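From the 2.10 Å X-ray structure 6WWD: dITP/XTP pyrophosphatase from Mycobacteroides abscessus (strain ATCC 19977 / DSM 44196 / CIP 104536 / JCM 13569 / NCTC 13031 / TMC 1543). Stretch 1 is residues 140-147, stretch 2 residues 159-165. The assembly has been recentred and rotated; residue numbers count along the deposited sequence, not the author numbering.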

# COMPACT_ATOMS: atom_id res chain seq x y z
N ARG D 140 9.66 -13.50 4.05
CA ARG D 140 8.77 -13.80 2.93
C ARG D 140 9.42 -14.83 2.02
O ARG D 140 10.54 -14.61 1.55
CB ARG D 140 8.46 -12.55 2.09
CG ARG D 140 7.70 -11.53 2.86
CD ARG D 140 7.12 -10.40 1.98
NE ARG D 140 6.38 -9.55 2.88
CZ ARG D 140 5.07 -9.32 2.82
NH1 ARG D 140 4.33 -9.84 1.83
NH2 ARG D 140 4.52 -8.54 3.74
N TRP D 141 8.72 -15.92 1.78
CA TRP D 141 9.15 -16.97 0.85
C TRP D 141 8.37 -16.77 -0.45
O TRP D 141 7.17 -17.04 -0.50
CB TRP D 141 8.87 -18.34 1.45
CG TRP D 141 9.41 -19.56 0.72
CD1 TRP D 141 10.41 -19.61 -0.20
CD2 TRP D 141 8.96 -20.92 0.89
NE1 TRP D 141 10.61 -20.91 -0.63
CE2 TRP D 141 9.73 -21.73 0.03
CE3 TRP D 141 7.96 -21.52 1.67
CZ2 TRP D 141 9.55 -23.12 -0.05
CZ3 TRP D 141 7.78 -22.91 1.58
CH2 TRP D 141 8.57 -23.68 0.73
N LYS D 142 9.05 -16.31 -1.50
CA LYS D 142 8.34 -15.89 -2.70
C LYS D 142 7.92 -17.10 -3.54
O LYS D 142 8.66 -18.08 -3.66
CB LYS D 142 9.20 -14.94 -3.54
CG LYS D 142 9.64 -13.68 -2.78
CD LYS D 142 8.41 -12.89 -2.33
CE LYS D 142 8.59 -11.38 -2.45
NZ LYS D 142 7.87 -10.85 -3.64
N GLY D 143 6.74 -17.00 -4.13
CA GLY D 143 6.25 -18.03 -5.03
C GLY D 143 5.03 -17.58 -5.81
O GLY D 143 4.93 -16.41 -6.21
N SER D 144 4.12 -18.51 -6.06
CA SER D 144 2.89 -18.21 -6.78
C SER D 144 1.86 -19.28 -6.42
O SER D 144 2.18 -20.30 -5.80
CB SER D 144 3.12 -18.13 -8.30
OG SER D 144 3.65 -19.35 -8.78
N ILE D 145 0.62 -19.04 -6.82
CA ILE D 145 -0.46 -19.96 -6.51
C ILE D 145 -0.65 -20.92 -7.68
O ILE D 145 -0.80 -20.50 -8.83
CB ILE D 145 -1.77 -19.20 -6.20
CG1 ILE D 145 -1.54 -18.19 -5.07
CG2 ILE D 145 -2.90 -20.19 -5.89
CD1 ILE D 145 -0.93 -18.79 -3.80
N ALA D 146 -0.67 -22.22 -7.37
CA ALA D 146 -0.94 -23.23 -8.39
C ALA D 146 -2.39 -23.12 -8.89
O ALA D 146 -3.26 -22.49 -8.28
CB ALA D 146 -0.70 -24.64 -7.83
N ARG D 147 -2.64 -23.80 -9.99
CA ARG D 147 -3.99 -23.89 -10.54
C ARG D 147 -4.74 -25.09 -10.01
O ARG D 147 -5.97 -25.06 -9.96
CB ARG D 147 -3.93 -23.95 -12.06
CG ARG D 147 -3.30 -22.71 -12.62
CD ARG D 147 -3.58 -22.55 -14.08
NE ARG D 147 -2.96 -21.32 -14.56
CZ ARG D 147 -3.60 -20.16 -14.71
NH1 ARG D 147 -4.89 -20.07 -14.44
NH2 ARG D 147 -2.94 -19.10 -15.14
N PRO D 159 -0.44 -27.30 -0.57
CA PRO D 159 -0.73 -27.96 -1.86
C PRO D 159 -0.96 -27.00 -3.02
O PRO D 159 -0.93 -27.45 -4.16
CB PRO D 159 -2.01 -28.76 -1.55
CG PRO D 159 -2.00 -28.95 -0.10
CD PRO D 159 -1.39 -27.73 0.47
N ILE D 160 -1.16 -25.69 -2.79
CA ILE D 160 -1.37 -24.76 -3.89
C ILE D 160 -0.33 -23.65 -3.93
O ILE D 160 -0.47 -22.71 -4.70
CB ILE D 160 -2.78 -24.15 -3.87
CG1 ILE D 160 -3.00 -23.38 -2.55
CG2 ILE D 160 -3.86 -25.19 -4.18
CD1 ILE D 160 -4.26 -22.54 -2.58
N PHE D 161 0.70 -23.73 -3.10
CA PHE D 161 1.76 -22.73 -3.10
C PHE D 161 2.95 -23.27 -3.88
O PHE D 161 3.54 -24.28 -3.49
CB PHE D 161 2.18 -22.35 -1.68
CG PHE D 161 3.26 -21.30 -1.64
CD1 PHE D 161 2.97 -19.98 -1.93
CD2 PHE D 161 4.58 -21.65 -1.33
CE1 PHE D 161 3.98 -19.00 -1.90
CE2 PHE D 161 5.59 -20.67 -1.30
CZ PHE D 161 5.28 -19.34 -1.58
N VAL D 162 3.31 -22.60 -4.97
CA VAL D 162 4.44 -22.99 -5.80
C VAL D 162 5.61 -22.07 -5.46
O VAL D 162 5.57 -20.88 -5.81
CB VAL D 162 4.12 -22.91 -7.30
CG1 VAL D 162 5.34 -23.32 -8.12
CG2 VAL D 162 2.91 -23.80 -7.66
N PRO D 163 6.63 -22.54 -4.74
CA PRO D 163 7.81 -21.71 -4.49
C PRO D 163 8.51 -21.29 -5.77
O PRO D 163 8.72 -22.10 -6.68
CB PRO D 163 8.71 -22.64 -3.66
CG PRO D 163 7.79 -23.61 -3.07
CD PRO D 163 6.74 -23.86 -4.11
N ARG D 164 8.93 -20.03 -5.82
CA ARG D 164 9.71 -19.57 -6.95
C ARG D 164 10.98 -20.42 -7.08
O ARG D 164 11.56 -20.85 -6.08
CB ARG D 164 10.05 -18.09 -6.79
CG ARG D 164 9.90 -17.30 -8.08
CD ARG D 164 9.73 -15.82 -7.83
NE ARG D 164 8.35 -15.48 -7.46
CZ ARG D 164 7.98 -14.28 -7.00
NH1 ARG D 164 8.90 -13.32 -6.87
NH2 ARG D 164 6.71 -14.05 -6.65
N GLY D 165 11.35 -20.74 -8.32
CA GLY D 165 12.48 -21.61 -8.59
C GLY D 165 12.12 -23.02 -9.01
O GLY D 165 13.02 -23.83 -9.27
O HOH W 1 11.24 -19.08 -3.71
O HOH W 2 5.13 -12.36 -4.34
O HOH W 3 6.46 -16.55 -9.18
O HOH W 4 6.22 -19.87 -8.24

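The rule of this contact is a hollow at Gly 143, where two antiparallel strands come closest. Gly 143 CA lies 4.0 Å from the CA of Pro 163 and 3.0 Å from Val 162 O. A CB here would point toward the partner and clash with Val 162 O and with Phe 161 CZ, so the missing side chain is what lets the phenyl tip and the backbone fit.

Phe 161 is the bump that fills it. Its ring reaches back along the first strand until Phe 161 CZ sits 3.2 Å from Trp 141 O, which meets it at the edge. On another part of the rim, also near the ring plane, Ile 145 CD1 lies 4.5 Å from Phe 161 CD1. The end of the Trp 141 side chain comes in beside the ring: Phe 161 CE2 packs over one indole face, 3.9 Å from Trp 141 CE3, while Pro 163 CG fits against Trp 141 CZ2 at 3.5 Å.

Backbone pairing sets the register. Ser 144 N donates to Val 162 O (2.8 Å), Val 162 N returns to Ser 144 O (2.7 Å), and Ala 146 N reaches Ile 160 O (2.7 Å). Beyond the proline, Arg 164 N bonds Lys 142 O (2.9 Å). The Arg 164 side chain then reaches across the first strand, laying one guanidinium face over Lys 142 CB and donating from Arg 164 NH2 to Gly 143 O (3.0 Å).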